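Local coordinates for protein monalysin (PDB 4MKQ) that forms beta-barrel pores in host cell membranes as a secreted bacterial toxin, contributing to intestinal damage and lethality in Drosophila, at residues Leu59-Thr64 / Val129-Trp134; Ile73-Leu78 / Arg118-Val123. All coordinates share one frame; numbering follows the deposited sequence.

Contact 1: Leu59-Thr64 / Val129-Trp134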
# COMPACT_ATOMS: atom_id res chain seq x y z
N LEU A 59 -9.72 2.70 17.05
CA LEU A 59 -8.29 2.86 16.76
C LEU A 59 -7.58 1.52 16.68
O LEU A 59 -7.84 0.62 17.49
CB LEU A 59 -7.59 3.77 17.77
CG LEU A 59 -7.66 5.29 17.55
CD1 LEU A 59 -6.65 5.99 18.40
CD2 LEU A 59 -7.40 5.68 16.10
N GLN A 60 -6.67 1.38 15.70
CA GLN A 60 -5.89 0.17 15.47
C GLN A 60 -4.39 0.49 15.43
O GLN A 60 -4.00 1.48 14.83
CB GLN A 60 -6.32 -0.47 14.14
CG GLN A 60 -5.78 -1.88 13.90
CD GLN A 60 -6.05 -2.35 12.50
OE1 GLN A 60 -5.50 -1.83 11.52
NE2 GLN A 60 -6.90 -3.35 12.36
N TYR A 61 -3.57 -0.39 16.06
CA TYR A 61 -2.11 -0.27 16.08
C TYR A 61 -1.56 -0.53 14.69
O TYR A 61 -1.87 -1.56 14.08
CB TYR A 61 -1.47 -1.25 17.09
CG TYR A 61 -1.17 -0.66 18.46
CD1 TYR A 61 -0.93 0.70 18.61
CD2 TYR A 61 -1.06 -1.47 19.58
CE1 TYR A 61 -0.67 1.25 19.86
CE2 TYR A 61 -0.79 -0.93 20.84
CZ TYR A 61 -0.59 0.43 20.98
OH TYR A 61 -0.31 0.99 22.20
N VAL A 62 -0.75 0.41 14.18
CA VAL A 62 -0.10 0.30 12.87
C VAL A 62 1.32 -0.23 13.08
O VAL A 62 1.66 -1.30 12.58
CB VAL A 62 -0.07 1.65 12.10
CG1 VAL A 62 0.53 1.49 10.70
CG2 VAL A 62 -1.46 2.28 12.01
N GLU A 63 2.12 0.53 13.85
CA GLU A 63 3.54 0.29 14.12
C GLU A 63 3.96 1.02 15.40
O GLU A 63 3.19 1.82 15.95
CB GLU A 63 4.36 0.84 12.94
CG GLU A 63 5.53 -0.01 12.50
CD GLU A 63 6.36 0.63 11.41
OE1 GLU A 63 5.84 0.81 10.29
OE2 GLU A 63 7.54 0.97 11.68
N THR A 64 5.19 0.75 15.87
CA THR A 64 5.83 1.38 17.02
C THR A 64 7.26 1.70 16.56
O THR A 64 8.02 0.78 16.27
CB THR A 64 5.75 0.48 18.27
OG1 THR A 64 4.40 0.05 18.47
CG2 THR A 64 6.25 1.18 19.53
N VAL A 129 -2.85 4.50 24.02
CA VAL A 129 -4.00 3.77 24.58
C VAL A 129 -3.99 2.31 24.13
O VAL A 129 -3.35 1.98 23.14
CB VAL A 129 -5.36 4.45 24.27
CG1 VAL A 129 -5.56 5.71 25.10
CG2 VAL A 129 -5.55 4.72 22.78
N THR A 130 -4.72 1.45 24.87
CA THR A 130 -4.84 0.03 24.55
C THR A 130 -5.95 -0.11 23.49
O THR A 130 -7.11 0.17 23.80
CB THR A 130 -5.12 -0.80 25.82
OG1 THR A 130 -4.19 -0.42 26.84
CG2 THR A 130 -5.04 -2.30 25.58
N PRO A 131 -5.62 -0.50 22.23
CA PRO A 131 -6.67 -0.61 21.21
C PRO A 131 -7.62 -1.77 21.46
O PRO A 131 -7.23 -2.78 22.05
CB PRO A 131 -5.89 -0.82 19.91
CG PRO A 131 -4.47 -0.49 20.23
CD PRO A 131 -4.31 -0.85 21.67
N LEU A 132 -8.88 -1.62 21.01
CA LEU A 132 -9.89 -2.66 21.10
C LEU A 132 -9.59 -3.69 20.03
O LEU A 132 -9.01 -3.35 18.99
CB LEU A 132 -11.30 -2.07 20.86
CG LEU A 132 -11.85 -1.08 21.88
CD1 LEU A 132 -12.97 -0.25 21.28
CD2 LEU A 132 -12.33 -1.78 23.14
N ASP A 133 -9.95 -4.95 20.27
CA ASP A 133 -9.74 -6.01 19.28
C ASP A 133 -11.04 -6.28 18.52
O ASP A 133 -12.12 -6.04 19.06
CB ASP A 133 -9.17 -7.28 19.93
CG ASP A 133 -10.03 -7.84 21.04
OD1 ASP A 133 -11.00 -8.56 20.73
OD2 ASP A 133 -9.75 -7.53 22.22
N TRP A 134 -10.92 -6.78 17.27
CA TRP A 134 -12.05 -7.09 16.38
C TRP A 134 -13.09 -8.04 16.99
O TRP A 134 -14.28 -7.89 16.71
CB TRP A 134 -11.52 -7.62 15.03
CG TRP A 134 -12.57 -7.94 13.99
CD1 TRP A 134 -12.60 -9.04 13.19
CD2 TRP A 134 -13.68 -7.12 13.60
NE1 TRP A 134 -13.67 -8.96 12.33
CE2 TRP A 134 -14.35 -7.80 12.56
CE3 TRP A 134 -14.19 -5.89 14.04
CZ2 TRP A 134 -15.51 -7.29 11.96
CZ3 TRP A 134 -15.34 -5.39 13.44
CH2 TRP A 134 -15.98 -6.09 12.41
O HOH W 1 -9.19 0.99 19.95
O HOH W 2 -1.11 -0.17 25.29
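Across L59 and Y61 of a beta strand, V129, P131 and L132 run as an irregular loop, and no clear direct hydrogen bond joins the two backbones. The link between main chains is a water instead: L59 O and L132 N are 4.3 Å apart, too far for a direct bond, and the water spans the gap, donating to L59 O at 2.8 Å and accepting from L132 N, also at 2.8 Å. P131 CB lies 3.4 Å from the same L59 O.

The side-chain contact is a CH-pi interaction. P131 CG stands 3.7 Å from the centroid of the Y61 ring, only 13° off the ring normal, and therefore over the middle of one face; P131 CD extends along that face to 3.6 Å from Y61 CE2. The two side chains cross at about a right angle. Although the CB of Y61 does not point at the loop, the ring end carries the residue there, with Y61 OH 3.3 Å from V129 O.

The contact is thus mainly apolar at its centre, where proline lies on the tyrosine face. At its side one water joins L59 O and L132 N, so the two backbones meet through solvent and not by direct pairing, consistent with a loop laid against the sheet near the surface.

Contact 2: Ile73-Leu78 / Arg118-Val123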
# COMPACT_ATOMS: atom_id res chain seq x y z
N ILE A 73 1.94 4.66 16.17
CA ILE A 73 1.11 5.06 15.02
C ILE A 73 -0.25 4.35 15.08
O ILE A 73 -0.30 3.12 15.21
CB ILE A 73 1.84 4.87 13.66
CG1 ILE A 73 3.25 5.52 13.67
CG2 ILE A 73 0.99 5.42 12.49
CD1 ILE A 73 4.23 5.04 12.58
N TYR A 74 -1.34 5.13 14.99
CA TYR A 74 -2.71 4.64 15.00
C TYR A 74 -3.41 4.88 13.68
O TYR A 74 -3.07 5.81 12.95
CB TYR A 74 -3.52 5.30 16.13
CG TYR A 74 -3.12 4.88 17.52
CD1 TYR A 74 -3.56 3.67 18.05
CD2 TYR A 74 -2.36 5.71 18.33
CE1 TYR A 74 -3.25 3.30 19.35
CE2 TYR A 74 -2.03 5.34 19.63
CZ TYR A 74 -2.46 4.13 20.14
OH TYR A 74 -2.12 3.75 21.41
N GLN A 75 -4.43 4.05 13.39
CA GLN A 75 -5.27 4.06 12.19
C GLN A 75 -6.72 3.90 12.66
O GLN A 75 -6.94 3.38 13.75
CB GLN A 75 -4.92 2.84 11.34
CG GLN A 75 -4.71 3.11 9.86
CD GLN A 75 -3.92 2.00 9.20
OE1 GLN A 75 -3.84 0.86 9.70
NE2 GLN A 75 -3.34 2.30 8.05
N VAL A 76 -7.70 4.27 11.81
CA VAL A 76 -9.12 4.10 12.14
C VAL A 76 -9.70 2.91 11.38
O VAL A 76 -9.55 2.81 10.16
CB VAL A 76 -9.96 5.40 11.93
CG1 VAL A 76 -11.46 5.13 11.99
CG2 VAL A 76 -9.58 6.47 12.94
N VAL A 77 -10.36 2.00 12.11
CA VAL A 77 -11.07 0.87 11.53
C VAL A 77 -12.55 1.23 11.60
O VAL A 77 -13.08 1.45 12.69
CB VAL A 77 -10.76 -0.49 12.21
CG1 VAL A 77 -11.47 -1.63 11.49
CG2 VAL A 77 -9.27 -0.76 12.26
N LEU A 78 -13.20 1.35 10.43
CA LEU A 78 -14.61 1.68 10.33
C LEU A 78 -15.42 0.39 10.26
O LEU A 78 -15.21 -0.43 9.37
CB LEU A 78 -14.88 2.61 9.13
CG LEU A 78 -16.27 3.26 9.01
CD1 LEU A 78 -16.67 4.02 10.28
CD2 LEU A 78 -16.30 4.22 7.83
N ARG A 118 -7.25 5.18 5.60
CA ARG A 118 -5.88 5.57 5.29
C ARG A 118 -5.23 6.48 6.33
O ARG A 118 -4.07 6.26 6.66
CB ARG A 118 -5.77 6.19 3.88
CG ARG A 118 -5.24 5.19 2.86
CD ARG A 118 -4.66 5.86 1.63
NE ARG A 118 -3.72 4.98 0.94
CZ ARG A 118 -4.04 4.12 -0.02
NH1 ARG A 118 -5.30 4.01 -0.43
NH2 ARG A 118 -3.11 3.36 -0.59
N LYS A 119 -5.97 7.50 6.84
CA LYS A 119 -5.48 8.48 7.81
C LYS A 119 -4.86 7.85 9.06
O LYS A 119 -5.44 6.94 9.66
CB LYS A 119 -6.58 9.48 8.19
CG LYS A 119 -6.08 10.86 8.60
CD LYS A 119 -7.20 11.91 8.48
CE LYS A 119 -6.74 13.23 9.09
NZ LYS A 119 -5.52 13.82 8.44
N ARG A 120 -3.66 8.33 9.42
CA ARG A 120 -2.87 7.85 10.56
C ARG A 120 -2.38 9.00 11.43
O ARG A 120 -2.22 10.12 10.94
CB ARG A 120 -1.67 7.00 10.08
CG ARG A 120 -2.05 5.69 9.39
CD ARG A 120 -0.85 4.81 9.10
NE ARG A 120 -0.12 5.23 7.90
CZ ARG A 120 0.87 4.54 7.34
NH1 ARG A 120 1.26 3.38 7.85
NH2 ARG A 120 1.48 5.01 6.26
N VAL A 121 -2.14 8.72 12.73
CA VAL A 121 -1.65 9.72 13.68
C VAL A 121 -0.47 9.15 14.49
O VAL A 121 -0.50 7.99 14.90
CB VAL A 121 -2.78 10.34 14.57
CG1 VAL A 121 -3.26 9.39 15.67
CG2 VAL A 121 -2.36 11.68 15.16
N ILE A 122 0.57 9.97 14.66
CA ILE A 122 1.75 9.61 15.45
C ILE A 122 1.58 10.19 16.86
O ILE A 122 1.42 11.39 17.04
CB ILE A 122 3.09 9.97 14.74
CG1 ILE A 122 4.31 9.46 15.53
CG2 ILE A 122 3.20 11.46 14.40
CD1 ILE A 122 5.21 8.56 14.73
N VAL A 123 1.55 9.29 17.86
CA VAL A 123 1.31 9.60 19.27
C VAL A 123 2.52 9.14 20.13
O VAL A 123 3.01 8.03 19.91
CB VAL A 123 -0.01 8.88 19.70
CG1 VAL A 123 -0.20 8.81 21.21
CG2 VAL A 123 -1.23 9.51 19.03
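I73 and Y74 face I122 and V121 across two neighbouring strands running antiparallel, their short axes 4.7 Å apart at closest approach and their directions at 150°. Two backbone hydrogen bonds define the register: Y74 N to V121 O at 3.0 Å, with an N-H...O angle of 167°, and V121 N to Y74 O at 3.1 Å, bent slightly more. Y74 and V121 are accordingly a hydrogen-bonded pair, and I73 with I122 a non-hydrogen-bonded one. I73 CA lies 3.3 Å from V121 O and R120 CA 3.1 Å from Y74 O, CA-H...O contacts to the same two carbonyls.

Apolar packing splits between the faces. On one, I73 CG1 meets I122 CD1 at 3.8 Å. On the other, the Y74 ring, with CG anti to the carbonyl carbon (chi1 -70°), takes V123 CG2 at its edge, 4.0 Å from CD2, and Y74 CB lies against V121 CG1. Y74 OH is bonded to V129 O.

The polar Q75 and R120 lie alongside, touching by their aliphatic parts.

I73, R120 and I122 also pack on a second subunit. This construct lacks the membrane-spanning segment, so the antiparallel pairing belongs to the soluble body of the aerolysin-like fold.

Contact 2 pairs strand 71-84 with 106-124, and contact 1 lays the loop after 106-124 over strand 46-65, the other neighbour of 71-84; their centres are about 9 Å apart. Along the chain, contact 2 is nested within the loop that contact 1 closes. Y74 is the residue that bridges them: its OH lies 2.8 Å from V129 O, and its ring meets that of Y61 with planes at about 25°. A backbone bond of 2.8 Å from Q60 N to Q75 O probably ties strands 46-65 and 71-84 directly. The contacts thus involve three adjacent strands and the loop into helix 134-144, with E63 and I122 both packing against a second subunit.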